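Local coordinates for protein glucuronoarabinoxylan endo-1,4-beta-xylanase (Clostridium papyrosolvens, PDB 4FMV) that is the catalytic part of a family 30 endoxylanase, which cleaves internal beta-1,4 linkages of xylan, at residues Lys292-Gly297 with Lys321-Ala326. Residues are numbered along the deposited sequence; the frame is centred on the assembly and turned at random.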
ATOM      1  N   LYS A 292       4.871  -5.702  10.256  1.00 10.37           N
ATOM      2  CA  LYS A 292       5.064  -5.827  11.693  1.00 11.99           C
ATOM      3  C   LYS A 292       6.354  -5.152  12.103  1.00 14.39           C
ATOM      4  O   LYS A 292       6.388  -4.445  13.109  1.00 14.39           O
ATOM      5  CB  LYS A 292       5.109  -7.302  12.112  1.00 11.82           C
ATOM      6  CG  LYS A 292       5.177  -7.537  13.642  1.00 13.57           C
ATOM      7  CD  LYS A 292       4.003  -6.933  14.391  1.00 13.61           C
ATOM      8  CE  LYS A 292       4.023  -7.291  15.899  1.00 13.35           C
ATOM      9  NZ  LYS A 292       2.741  -6.827  16.547  1.00 11.24           N
ATOM     10  N   PHE A 293       7.430  -5.441  11.364  1.00 12.25           N
ATOM     11  CA  PHE A 293       8.747  -4.951  11.751  1.00 13.33           C
ATOM     12  C   PHE A 293       9.246  -3.638  11.147  1.00 11.77           C
ATOM     13  O   PHE A 293      10.109  -2.990  11.747  1.00 12.13           O
ATOM     14  CB  PHE A 293       9.778  -6.081  11.573  1.00 15.51           C
ATOM     15  CG  PHE A 293       9.267  -7.406  12.057  1.00 16.86           C
ATOM     16  CD1 PHE A 293       9.078  -7.627  13.415  1.00 17.54           C
ATOM     17  CD2 PHE A 293       8.909  -8.399  11.161  1.00 17.18           C
ATOM     18  CE1 PHE A 293       8.569  -8.816  13.872  1.00 17.60           C
ATOM     19  CE2 PHE A 293       8.397  -9.600  11.617  1.00 17.95           C
ATOM     20  CZ  PHE A 293       8.231  -9.805  12.980  1.00 16.89           C
ATOM     21  N   ILE A 294       8.642  -3.164  10.056  1.00 10.03           N
ATOM     22  CA  ILE A 294       9.130  -1.909   9.501  1.00  9.20           C
ATOM     23  C   ILE A 294       8.031  -0.905   9.773  1.00 10.66           C
ATOM     24  O   ILE A 294       7.081  -0.766   8.993  1.00  7.70           O
ATOM     25  CB  ILE A 294       9.298  -2.043   7.964  1.00 10.55           C
ATOM     26  CG1 ILE A 294      10.144  -3.264   7.619  1.00 12.52           C
ATOM     27  CG2 ILE A 294       9.891  -0.766   7.344  1.00  9.04           C
ATOM     28  CD1 ILE A 294      10.131  -3.617   6.113  1.00 14.30           C
ATOM     29  N   ARG A 295       8.266  -0.085  10.789  1.00 14.31           N
ATOM     30  CA  ARG A 295       7.227   0.773  11.344  1.00 14.30           C
ATOM     31  C   ARG A 295       7.184   2.086  10.576  1.00 13.71           C
ATOM     32  O   ARG A 295       8.182   2.505   9.998  1.00 17.17           O
ATOM     33  CB  ARG A 295       7.510   1.048  12.829  1.00 11.62           C
ATOM     34  CG  ARG A 295       7.591  -0.208  13.703  1.00 11.68           C
ATOM     35  CD  ARG A 295       6.380  -1.097  13.457  1.00 11.15           C
ATOM     36  NE  ARG A 295       5.112  -0.392  13.636  1.00  9.90           N
ATOM     37  CZ  ARG A 295       3.930  -0.900  13.294  1.00 11.18           C
ATOM     38  NH1 ARG A 295       3.874  -2.110  12.756  1.00  6.69           N
ATOM     39  NH2 ARG A 295       2.809  -0.200  13.486  1.00 11.15           N
ATOM     40  N   PRO A 296       6.033   2.750  10.584  1.00 12.23           N
ATOM     41  CA  PRO A 296       5.969   4.062   9.954  1.00 10.14           C
ATOM     42  C   PRO A 296       7.083   4.976  10.482  1.00 16.00           C
ATOM     43  O   PRO A 296       7.250   5.125  11.704  1.00 15.24           O
ATOM     44  CB  PRO A 296       4.608   4.575  10.426  1.00 11.43           C
ATOM     45  CG  PRO A 296       3.776   3.331  10.477  1.00 14.44           C
ATOM     46  CD  PRO A 296       4.708   2.282  11.027  1.00 15.59           C
ATOM     47  N   GLY A 297       7.825   5.598   9.568  1.00 15.92           N
ATOM     48  CA  GLY A 297       8.898   6.477   9.982  1.00 17.45           C
ATOM     49  C   GLY A 297      10.272   5.855   9.852  1.00 17.55           C
ATOM     50  O   GLY A 297      11.268   6.562   9.913  1.00 18.69           O
ATOM     51  N   LYS A 321      16.554   0.295  15.661  1.00 21.70           N
ATOM     52  CA  LYS A 321      16.441  -1.087  15.205  1.00 18.46           C
ATOM     53  C   LYS A 321      16.909  -1.210  13.745  1.00 17.81           C
ATOM     54  O   LYS A 321      16.817  -0.249  12.964  1.00 17.72           O
ATOM     55  CB  LYS A 321      14.986  -1.572  15.345  1.00 19.15           C
ATOM     56  CG  LYS A 321      14.520  -1.689  16.802  1.00 21.53           C
ATOM     57  CD  LYS A 321      13.024  -1.900  16.911  1.00 21.09           C
ATOM     58  CE  LYS A 321      12.618  -1.994  18.381  1.00 24.46           C
ATOM     59  NZ  LYS A 321      13.080  -0.794  19.149  1.00 27.31           N
ATOM     60  N   ALA A 322      17.414  -2.385  13.380  1.00 19.15           N
ATOM     61  CA  ALA A 322      17.719  -2.702  11.981  1.00 17.11           C
ATOM     62  C   ALA A 322      16.826  -3.850  11.547  1.00 17.29           C
ATOM     63  O   ALA A 322      16.614  -4.786  12.324  1.00 17.07           O
ATOM     64  CB  ALA A 322      19.166  -3.101  11.831  1.00 19.29           C
ATOM     65  N   VAL A 323      16.307  -3.771  10.321  1.00 14.51           N
ATOM     66  CA  VAL A 323      15.453  -4.800   9.745  1.00 13.58           C
ATOM     67  C   VAL A 323      15.967  -5.215   8.361  1.00 15.47           C
ATOM     68  O   VAL A 323      16.216  -4.353   7.500  1.00 15.57           O
ATOM     69  CB  VAL A 323      13.995  -4.309   9.606  1.00 12.78           C
ATOM     70  CG1 VAL A 323      13.128  -5.409   9.041  1.00 10.10           C
ATOM     71  CG2 VAL A 323      13.446  -3.835  10.967  1.00 12.26           C
ATOM     72  N   ILE A 324      16.136  -6.528   8.166  1.00 12.54           N
ATOM     73  CA  ILE A 324      16.548  -7.121   6.885  1.00  9.39           C
ATOM     74  C   ILE A 324      15.498  -8.144   6.480  1.00 12.83           C
ATOM     75  O   ILE A 324      15.158  -9.047   7.255  1.00 14.87           O
ATOM     76  CB  ILE A 324      17.905  -7.847   6.983  1.00 11.18           C
ATOM     77  CG1 ILE A 324      19.008  -6.870   7.389  1.00  9.60           C
ATOM     78  CG2 ILE A 324      18.257  -8.545   5.659  1.00 10.61           C
ATOM     79  CD1 ILE A 324      20.248  -7.551   7.963  1.00 14.64           C
ATOM     80  N   VAL A 325      14.965  -7.980   5.273  1.00 12.93           N
ATOM     81  CA  VAL A 325      14.002  -8.910   4.710  1.00 10.96           C
ATOM     82  C   VAL A 325      14.683  -9.626   3.560  1.00 13.38           C
ATOM     83  O   VAL A 325      15.104  -8.998   2.564  1.00 12.49           O
ATOM     84  CB  VAL A 325      12.731  -8.181   4.216  1.00  7.35           C
ATOM     85  CG1 VAL A 325      11.753  -9.156   3.529  1.00  8.64           C
ATOM     86  CG2 VAL A 325      12.056  -7.444   5.378  1.00  6.99           C
ATOM     87  N   ALA A 326      14.808 -10.940   3.704  1.00 12.14           N
ATOM     88  CA  ALA A 326      15.516 -11.760   2.718  1.00 11.87           C
ATOM     89  C   ALA A 326      14.609 -12.859   2.191  1.00 10.52           C
ATOM     90  O   ALA A 326      14.100 -13.683   2.955  1.00 13.83           O
ATOM     91  CB  ALA A 326      16.783 -12.342   3.323  1.00 11.78           C
TER
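Ile294 lays its CG1-CD1 arm over Val323 and Val325 of strand 321-328. Its CG1 lies 3.9 Å from Val323 CG1, and its CD1 reaches on to Val325 CG2 at 4.3 Å. CG1 stands beside the backbone N of Ile294 (chi1 -52°), and the extended second torsion (169°) carries the methyl along the strand to Val325, whose CB also points toward the loop. Val323 is touched through both branches. Its CG1 takes Ile294 and also sits 4.3 Å from Phe293 CB. Its CG2 meets the backbone instead, 3.5 Å from Phe293 O. The ring of Phe293 leads away from the strand. Lys292 CB covers one of its faces, 3.9 Å above the centre, and the ring also stacks with Tyr351.

The loop 292-297 follows helix 282-291 of the (beta/alpha)8 barrel and leads into strand 299-303. Strand 321-328 belongs to the beta domain packed beside that barrel, as in other GH30 enzymes. The contact thus lies at the junction of the two domains. Lys292 NZ donates hydrogen bonds to Gly39 O and Asp40 O instead of meeting the strand, and Arg295 NH1 hydrogen-bonds to Gly42 O.

No hydrogen bond or salt bridge joins the two segments. The contact is small, buried and almost wholly aliphatic, so it rests on van der Waals fit and exclusion of water.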